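Local coordinates for alpha-catenin-like protein hmp-1 (Caenorhabditis elegans, PDB 5H5M) that joins the cadherin-catenin complex of adherens junctions, binds beta-catenin and actin filaments, and is required for cell migration and cell shape changes in worm development, at residues Val293-Met298 and Gln312-Leu317; Asp238-Val243 and Ala287-Asp292. All blocks are in the same frame, centred on the assembly; numbering follows the deposited sequence.

Interaction 1 (Val293-Met298 and Gln312-Leu317); sequences VVDAEM and QAVRIL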
loop_
_atom_site.group_PDB
_atom_site.type_symbol
_atom_site.label_atom_id
_atom_site.label_comp_id
_atom_site.label_asym_id
_atom_site.label_seq_id
_atom_site.Cartn_x
_atom_site.Cartn_y
_atom_site.Cartn_z
ATOM N N VAL A 293 2.854 1.480 -12.348
ATOM C CA VAL A 293 3.960 2.035 -11.578
ATOM C C VAL A 293 5.316 1.727 -12.215
ATOM O O VAL A 293 6.220 2.561 -12.198
ATOM C CB VAL A 293 3.919 1.508 -10.124
ATOM C CG1 VAL A 293 5.178 1.874 -9.370
ATOM C CG2 VAL A 293 2.697 2.060 -9.402
ATOM N N VAL A 294 5.454 0.542 -12.795
ATOM C CA VAL A 294 6.721 0.163 -13.411
ATOM C C VAL A 294 6.882 0.830 -14.778
ATOM O O VAL A 294 7.976 1.281 -15.126
ATOM C CB VAL A 294 6.852 -1.367 -13.553
ATOM C CG1 VAL A 294 8.160 -1.720 -14.216
ATOM C CG2 VAL A 294 6.771 -2.034 -12.188
ATOM N N ASP A 295 5.794 0.900 -15.540
ATOM C CA ASP A 295 5.801 1.594 -16.828
ATOM C C ASP A 295 6.189 3.064 -16.674
ATOM O O ASP A 295 7.003 3.587 -17.441
ATOM C CB ASP A 295 4.432 1.489 -17.509
ATOM C CG ASP A 295 4.332 0.292 -18.438
ATOM O OD1 ASP A 295 3.283 0.135 -19.099
ATOM O OD2 ASP A 295 5.305 -0.486 -18.516
ATOM N N ALA A 296 5.603 3.728 -15.683
ATOM C CA ALA A 296 5.917 5.128 -15.418
ATOM C C ALA A 296 7.382 5.295 -15.018
ATOM O O ALA A 296 8.048 6.227 -15.463
ATOM C CB ALA A 296 5.001 5.685 -14.334
ATOM N N GLU A 297 7.878 4.381 -14.189
ATOM C CA GLU A 297 9.268 4.416 -13.736
ATOM C C GLU A 297 10.252 4.330 -14.901
ATOM O O GLU A 297 11.275 5.009 -14.912
ATOM C CB GLU A 297 9.534 3.279 -12.747
ATOM C CG GLU A 297 10.919 3.305 -12.119
ATOM C CD GLU A 297 10.975 4.128 -10.843
ATOM O OE1 GLU A 297 9.944 4.732 -10.473
ATOM O OE2 GLU A 297 12.050 4.162 -10.206
ATOM N N MET A 298 9.930 3.495 -15.883
ATOM C CA MET A 298 10.784 3.313 -17.053
ATOM C C MET A 298 10.706 4.490 -18.028
ATOM O O MET A 298 11.717 4.880 -18.611
ATOM C CB MET A 298 10.417 2.013 -17.774
ATOM C CG MET A 298 10.637 0.740 -16.948
ATOM S SD MET A 298 12.354 0.428 -16.463
ATOM C CE MET A 298 12.409 1.171 -14.833
ATOM N N GLN A 312 8.633 -4.699 -21.748
ATOM C CA GLN A 312 8.199 -5.923 -22.411
ATOM C C GLN A 312 7.626 -6.920 -21.402
ATOM O O GLN A 312 6.584 -7.534 -21.641
ATOM C CB GLN A 312 9.360 -6.558 -23.176
ATOM C CG GLN A 312 8.982 -7.824 -23.923
ATOM C CD GLN A 312 7.950 -7.571 -25.003
ATOM O OE1 GLN A 312 8.145 -6.727 -25.879
ATOM N NE2 GLN A 312 6.840 -8.300 -24.944
ATOM N N ALA A 313 8.312 -7.076 -20.276
ATOM C CA ALA A 313 7.850 -7.966 -19.219
ATOM C C ALA A 313 6.526 -7.471 -18.644
ATOM O O ALA A 313 5.632 -8.266 -18.339
ATOM C CB ALA A 313 8.901 -8.083 -18.124
ATOM N N VAL A 314 6.407 -6.154 -18.507
ATOM C CA VAL A 314 5.174 -5.533 -18.029
ATOM C C VAL A 314 4.027 -5.766 -19.009
ATOM O O VAL A 314 2.900 -6.065 -18.607
ATOM C CB VAL A 314 5.359 -4.020 -17.812
ATOM C CG1 VAL A 314 4.018 -3.343 -17.563
ATOM C CG2 VAL A 314 6.320 -3.767 -16.658
ATOM N N ARG A 315 4.330 -5.638 -20.296
ATOM C CA ARG A 315 3.340 -5.829 -21.348
ATOM C C ARG A 315 2.753 -7.242 -21.327
ATOM O O ARG A 315 1.589 -7.445 -21.675
ATOM C CB ARG A 315 3.961 -5.534 -22.716
ATOM C CG ARG A 315 2.987 -5.651 -23.873
ATOM C CD ARG A 315 3.615 -5.217 -25.187
ATOM N NE ARG A 315 2.676 -5.351 -26.296
ATOM C CZ ARG A 315 1.779 -4.429 -26.631
ATOM N NH1 ARG A 315 1.697 -3.298 -25.940
ATOM N NH2 ARG A 315 0.963 -4.637 -27.655
ATOM N N ILE A 316 3.563 -8.212 -20.915
ATOM C CA ILE A 316 3.116 -9.596 -20.813
ATOM C C ILE A 316 2.063 -9.751 -19.719
ATOM O O ILE A 316 1.024 -10.381 -19.923
ATOM C CB ILE A 316 4.298 -10.543 -20.532
ATOM C CG1 ILE A 316 5.241 -10.579 -21.737
ATOM C CG2 ILE A 316 3.802 -11.946 -20.200
ATOM C CD1 ILE A 316 6.403 -11.533 -21.575
ATOM N N LEU A 317 2.338 -9.170 -18.556
ATOM C CA LEU A 317 1.382 -9.165 -17.459
ATOM C C LEU A 317 0.089 -8.469 -17.867
ATOM O O LEU A 317 -0.997 -9.031 -17.736
ATOM C CB LEU A 317 1.977 -8.478 -16.228
ATOM C CG LEU A 317 1.057 -8.384 -15.009
ATOM C CD1 LEU A 317 0.658 -9.773 -14.529
ATOM C CD2 LEU A 317 1.716 -7.586 -13.884
#
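Asp295 and Val314 bring their CA atoms to 7.3 Å where helix 276-300 passes helix 305-339 in the antiparallel sense. The two are consecutive in the chain, joined by a short turn, so this is a helical hairpin, here within a four-helix bundle of the alpha-catenin M domain. No hydrogen bond crosses between the segments. Val314 points its side chain at the neighbouring helix and divides its two methyls between two residues there. One branch, CG2 of Val314, meets CG1 of Val294 at 3.7 Å, a plain apolar contact between buried valines. In Val294 that CG1 lies anti to the backbone N (chi1 179°), which swings it out to the Val314 methyl.

The other methyl of Val314, CG1, meets the carboxylate of Asp295, the two side chains crossing at a slant. Asp295 leaves its helix to one flank, yet its end turns back toward the hairpin partner, with chi1 at -92°, some way from a staggered value. OD2 of Asp295 thereby comes to rest 3.3 Å from CG1 of Val314, a close oxygen-to-methyl approach and not a polar bond. Elsewhere on helix 305-339 Asp295 touches Lys311 and Val294 touches Val310; Val294 also packs on Ile369 of helix 345-374. Without the carboxylate, as with an alanine here, CG1 of Val314 would probably lose its cover from Asp295, and Lys311 an acidic neighbour. The Asp295 carboxylate meets Val314 unevenly: its OD2 is also 3.6 Å from CB of Val314, whereas its OD1 stands back at 3.9 Å from CG1 of Val314.

Interaction 2 (Asp238-Val243 and Ala287-Asp292); sequences DDFLAV and ALRVCD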
loop_
_atom_site.group_PDB
_atom_site.type_symbol
_atom_site.label_atom_id
_atom_site.label_comp_id
_atom_site.label_asym_id
_atom_site.label_seq_id
_atom_site.Cartn_x
_atom_site.Cartn_y
_atom_site.Cartn_z
ATOM N N ASP A 238 10.719 -0.688 -5.022
ATOM C CA ASP A 238 10.964 -2.042 -4.539
ATOM C C ASP A 238 9.996 -2.440 -3.429
ATOM O O ASP A 238 9.499 -3.568 -3.415
ATOM C CB ASP A 238 12.395 -2.203 -4.045
ATOM C CG ASP A 238 12.710 -3.639 -3.677
ATOM O OD1 ASP A 238 12.720 -3.957 -2.468
ATOM O OD2 ASP A 238 12.916 -4.457 -4.602
ATOM N N ASP A 239 9.742 -1.522 -2.502
ATOM C CA ASP A 239 8.739 -1.746 -1.464
ATOM C C ASP A 239 7.382 -2.065 -2.082
ATOM O O ASP A 239 6.705 -3.015 -1.673
ATOM C CB ASP A 239 8.614 -0.530 -0.547
ATOM C CG ASP A 239 9.811 -0.358 0.362
ATOM O OD1 ASP A 239 10.528 -1.351 0.597
ATOM O OD2 ASP A 239 10.027 0.771 0.847
ATOM N N PHE A 240 6.991 -1.276 -3.079
ATOM C CA PHE A 240 5.681 -1.462 -3.681
ATOM C C PHE A 240 5.571 -2.817 -4.369
ATOM O O PHE A 240 4.554 -3.490 -4.249
ATOM C CB PHE A 240 5.362 -0.350 -4.677
ATOM C CG PHE A 240 3.968 -0.435 -5.226
ATOM C CD1 PHE A 240 2.891 0.013 -4.477
ATOM C CD2 PHE A 240 3.728 -0.988 -6.474
ATOM C CE1 PHE A 240 1.603 -0.075 -4.968
ATOM C CE2 PHE A 240 2.442 -1.076 -6.972
ATOM C CZ PHE A 240 1.378 -0.622 -6.216
ATOM N N LEU A 241 6.622 -3.219 -5.075
ATOM C CA LEU A 241 6.610 -4.487 -5.790
ATOM C C LEU A 241 6.694 -5.673 -4.834
ATOM O O LEU A 241 6.083 -6.714 -5.076
ATOM C CB LEU A 241 7.757 -4.541 -6.800
ATOM C CG LEU A 241 7.697 -3.508 -7.928
ATOM C CD1 LEU A 241 8.783 -3.781 -8.946
ATOM C CD2 LEU A 241 6.327 -3.494 -8.595
ATOM N N ALA A 242 7.446 -5.513 -3.747
ATOM C CA ALA A 242 7.607 -6.585 -2.767
ATOM C C ALA A 242 6.302 -6.833 -2.014
ATOM O O ALA A 242 5.919 -7.979 -1.775
ATOM C CB ALA A 242 8.732 -6.255 -1.791
ATOM N N VAL A 243 5.624 -5.752 -1.645
ATOM C CA VAL A 243 4.336 -5.844 -0.968
ATOM C C VAL A 243 3.249 -6.326 -1.933
ATOM O O VAL A 243 2.423 -7.165 -1.572
ATOM C CB VAL A 243 3.930 -4.489 -0.348
ATOM C CG1 VAL A 243 2.476 -4.505 0.091
ATOM C CG2 VAL A 243 4.840 -4.147 0.825
ATOM N N ALA A 287 -2.238 -6.165 -9.843
ATOM C CA ALA A 287 -1.402 -6.468 -10.996
ATOM C C ALA A 287 -1.351 -5.292 -11.960
ATOM O O ALA A 287 -0.296 -4.969 -12.506
ATOM C CB ALA A 287 -1.910 -7.721 -11.711
ATOM N N LEU A 288 -2.495 -4.648 -12.166
ATOM C CA LEU A 288 -2.563 -3.508 -13.070
ATOM C C LEU A 288 -1.857 -2.290 -12.470
ATOM O O LEU A 288 -1.267 -1.483 -13.195
ATOM C CB LEU A 288 -4.017 -3.179 -13.413
ATOM C CG LEU A 288 -4.674 -4.163 -14.388
ATOM C CD1 LEU A 288 -6.131 -3.798 -14.665
ATOM C CD2 LEU A 288 -3.880 -4.234 -15.686
ATOM N N ARG A 289 -1.915 -2.161 -11.147
ATOM C CA ARG A 289 -1.177 -1.106 -10.457
ATOM C C ARG A 289 0.329 -1.301 -10.633
ATOM O O ARG A 289 1.065 -0.340 -10.851
ATOM C CB ARG A 289 -1.546 -1.073 -8.972
ATOM C CG ARG A 289 -2.838 -0.333 -8.679
ATOM C CD ARG A 289 -2.622 1.179 -8.742
ATOM N NE ARG A 289 -1.884 1.659 -7.575
ATOM C CZ ARG A 289 -1.014 2.665 -7.594
ATOM N NH1 ARG A 289 -0.752 3.310 -8.725
ATOM N NH2 ARG A 289 -0.394 3.018 -6.478
ATOM N N VAL A 290 0.773 -2.551 -10.545
ATOM C CA VAL A 290 2.170 -2.900 -10.786
ATOM C C VAL A 290 2.594 -2.482 -12.196
ATOM O O VAL A 290 3.673 -1.926 -12.391
ATOM C CB VAL A 290 2.415 -4.416 -10.595
ATOM C CG1 VAL A 290 3.739 -4.847 -11.228
ATOM C CG2 VAL A 290 2.378 -4.776 -9.123
ATOM N N CYS A 291 1.731 -2.735 -13.176
ATOM C CA CYS A 291 2.000 -2.323 -14.552
ATOM C C CYS A 291 2.133 -0.807 -14.673
ATOM O O CYS A 291 3.069 -0.310 -15.302
ATOM C CB CYS A 291 0.901 -2.824 -15.495
ATOM S SG CYS A 291 0.847 -4.625 -15.690
ATOM N N ASP A 292 1.195 -0.078 -14.071
ATOM C CA ASP A 292 1.208 1.387 -14.114
ATOM C C ASP A 292 2.486 1.972 -13.525
ATOM O O ASP A 292 3.122 2.842 -14.122
ATOM C CB ASP A 292 0.007 1.962 -13.363
ATOM C CG ASP A 292 -1.298 1.755 -14.098
ATOM O OD1 ASP A 292 -1.260 1.518 -15.324
ATOM O OD2 ASP A 292 -2.363 1.838 -13.449
#
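Leu241 and Val290 mark the closest pass of the two backbones, with their CA atoms 6.9 Å apart. The segments run nearly antiparallel, their axes 158° apart in N-to-C direction and 10.7 Å from one another at closest approach. The tight part of the contact is aliphatic and buried. Leu241 sets off to one flank of its helix, but its CD2 end comes round to Val290, lying 3.9 Å from CG1 and 4.2 Å from CG2 of that valine, so one leucine methyl meets both valine branches. Arg370 and Leu373 of helix 345-374 pack on the same leucine.

Phe240 points toward the other helix, its CG anti to the backbone N (chi1 -175°), and its ring reaches the backbone of Val290 and the side chain of Arg289. The backbone N of Val290 lies at the ring edge, near the ring plane, 4.2 Å from CE2 of Phe240. CZ of Phe240 lies 4.0 Å from CB of Arg289, so the ring tip meets the root of the arginine.

On the more open side stands Arg289, partly exposed, which curls back through bends at chi2 and chi3, bringing its NH2 to 4.0 Å from CE1 of Phe240. The guanidinium is tilted 64° from the ring plane and approaches obliquely. Its main polar tie lies elsewhere: NH2 makes a salt bridge with OD1 of Asp232, which fixes the end of the chain. Antiparallel helices closing on an apolar interior are what a four-helix bundle is made of, here in the M domain of this alpha-catenin, a member of the vinculin/alpha-catenin family.

Interactions 1 and 2 lie on successive turns of helix 276-300, with their centres about 10 Å apart, and through it helices 237-260 and 305-339 are brought into one bundle. The two contacts merge in a common apolar interior. Val294 joins them directly: while its CG1 serves interaction 1, its CG2 lies 3.9 Å from CD2 of Leu241. Cys291 is a second meeting point, its CA 3.8 Å from CG1 of Val314 and its SG 3.6 Å from CD2 of Leu317. Helix 345-374 packs against both contacts, with Ala365 on Leu317. Both are mainly apolar packing inside the bundle, with no ligand between the helices.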